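Local coordinates for calcium-binding EF hand family protein (Arabidopsis thaliana, PDB 6YIG) that binds calcium and probably acts as an endocytic adaptor of the plant TPLATE complex, this piece being its N-terminal EH domain, an EF-hand fold, at residues 69-73 against 90-94. Numbering follows the deposited sequence.
Sequences NSLRL and AALNT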
loop_
_atom_site.group_PDB
_atom_site.type_symbol
_atom_site.label_atom_id
_atom_site.label_comp_id
_atom_site.label_asym_id
_atom_site.label_seq_id
_atom_site.Cartn_x
_atom_site.Cartn_y
_atom_site.Cartn_z
ATOM N N ASN A 69 -4.096 -0.336 -2.695
ATOM C CA ASN A 69 -4.289 -1.598 -1.996
ATOM C C ASN A 69 -3.097 -1.933 -1.104
ATOM O O ASN A 69 -3.273 -2.440 0.012
ATOM C CB ASN A 69 -4.547 -2.738 -2.973
ATOM C CG ASN A 69 -5.956 -2.717 -3.540
ATOM O OD1 ASN A 69 -6.883 -2.198 -2.928
ATOM N ND2 ASN A 69 -6.120 -3.289 -4.708
ATOM N N SER A 70 -1.874 -1.636 -1.551
ATOM C CA SER A 70 -0.734 -1.876 -0.660
ATOM C C SER A 70 -0.808 -0.979 0.568
ATOM O O SER A 70 -0.391 -1.386 1.654
ATOM C CB SER A 70 0.597 -1.681 -1.388
ATOM O OG SER A 70 0.965 -0.313 -1.546
ATOM N N LEU A 71 -1.317 0.239 0.416
ATOM C CA LEU A 71 -1.509 1.132 1.562
ATOM C C LEU A 71 -2.540 0.562 2.532
ATOM O O LEU A 71 -2.365 0.629 3.760
ATOM C CB LEU A 71 -1.948 2.515 1.067
ATOM C CG LEU A 71 -0.862 3.351 0.370
ATOM C CD1 LEU A 71 -1.533 4.582 -0.280
ATOM C CD2 LEU A 71 0.276 3.738 1.285
ATOM N N ARG A 72 -3.632 -0.006 1.998
ATOM C CA ARG A 72 -4.649 -0.612 2.846
ATOM C C ARG A 72 -4.083 -1.789 3.618
ATOM O O ARG A 72 -4.365 -1.954 4.806
ATOM C CB ARG A 72 -5.854 -1.058 2.011
ATOM C CG ARG A 72 -6.618 0.076 1.392
ATOM C CD ARG A 72 -7.795 -0.397 0.530
ATOM N NE ARG A 72 -8.501 0.778 0.011
ATOM C CZ ARG A 72 -8.360 1.266 -1.221
ATOM N NH1 ARG A 72 -7.606 0.665 -2.123
ATOM N NH2 ARG A 72 -8.995 2.370 -1.553
ATOM N N LEU A 73 -3.306 -2.636 2.954
ATOM C CA LEU A 73 -2.697 -3.759 3.655
ATOM C C LEU A 73 -1.727 -3.270 4.714
ATOM O O LEU A 73 -1.615 -3.894 5.783
ATOM C CB LEU A 73 -2.016 -4.666 2.652
ATOM C CG LEU A 73 -2.958 -5.426 1.732
ATOM C CD1 LEU A 73 -2.177 -6.136 0.631
ATOM C CD2 LEU A 73 -3.832 -6.405 2.503
ATOM N N ALA A 90 -10.324 -9.603 1.450
ATOM C CA ALA A 90 -11.268 -8.548 1.811
ATOM C C ALA A 90 -10.754 -7.201 1.354
ATOM O O ALA A 90 -11.526 -6.369 0.858
ATOM C CB ALA A 90 -11.503 -8.531 3.311
ATOM N N ALA A 91 -9.444 -6.968 1.473
ATOM C CA ALA A 91 -8.868 -5.679 1.087
ATOM C C ALA A 91 -8.717 -5.538 -0.427
ATOM O O ALA A 91 -8.725 -4.422 -0.960
ATOM C CB ALA A 91 -7.501 -5.499 1.744
ATOM N N LEU A 92 -8.540 -6.637 -1.141
ATOM C CA LEU A 92 -8.192 -6.604 -2.551
ATOM C C LEU A 92 -9.381 -6.828 -3.471
ATOM O O LEU A 92 -9.356 -6.352 -4.610
ATOM C CB LEU A 92 -7.139 -7.679 -2.864
ATOM C CG LEU A 92 -5.821 -7.533 -2.116
ATOM C CD1 LEU A 92 -4.866 -8.605 -2.630
ATOM C CD2 LEU A 92 -5.234 -6.178 -2.265
ATOM N N ASN A 93 -10.447 -7.470 -2.986
ATOM C CA ASN A 93 -11.511 -7.926 -3.868
ATOM C C ASN A 93 -12.920 -7.674 -3.344
ATOM O O ASN A 93 -13.875 -8.205 -3.934
ATOM C CB ASN A 93 -11.357 -9.436 -4.150
ATOM C CG ASN A 93 -10.165 -9.754 -5.024
ATOM O OD1 ASN A 93 -9.968 -9.136 -6.065
ATOM N ND2 ASN A 93 -9.375 -10.737 -4.618
ATOM N N THR A 94 -13.103 -6.896 -2.283
ATOM C CA THR A 94 -14.429 -6.669 -1.719
ATOM C C THR A 94 -14.577 -5.205 -1.340
ATOM O O THR A 94 -13.585 -4.477 -1.214
ATOM C CB THR A 94 -14.712 -7.544 -0.481
ATOM O OG1 THR A 94 -14.152 -6.909 0.678
ATOM C CG2 THR A 94 -14.143 -8.961 -0.643
HETATM O O HOH W 1 -8.942 -3.766 -5.361
#
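A small helix-to-helix contact joins the exiting helix of the second EF-hand, 64-78, to the short helix 85-93 that follows it in this EH domain. Residues 69-73 meet the end of the latter mainly by apolar packing, burying 222 Å² between them. The backbones come nearest at Asn69 and Leu92, with CA atoms 6.4 Å apart, then at Arg72 and Ala91, CA to CA 6.8 Å; alanine suits that place because its small methyl lets the Leu73 side chain settle against the helix. Leu73 CD2 rests 3.9 Å from Ala91 CB, while Leu73 CD1 lies 4.2 Å from Leu92 CD2, so one leucine fork covers two successive residues. Leu73 also packs on Ile50 of helix 44-54, which links this contact to the core of the second EF-hand.

Along the more exposed border Asn69 plays a double part. Its CB sits 3.6 Å from Leu92 CD2, whereas its amide is linked through a water to Leu92 O: Asn69 ND2 donates to the water at 2.9 Å, and that water donates to Leu92 O at 2.7 Å. Asn69 OD1 accepts a weak hydrogen bond from Arg72 NH1 at 3.1 Å, a turn away on the same helix. The long Arg72 side chain also makes a cation-pi contact with Phe13 of helix 12-20 and a weak hydrogen bond to Ala97 O, beyond helix 85-93.

No direct hydrogen bond spans the two segments; Leu73, Ala91, Leu92 and the aliphatic CB of Asn69 supply the fit, and a single water bridges the polar border, giving the Leu92 carbonyl a partner.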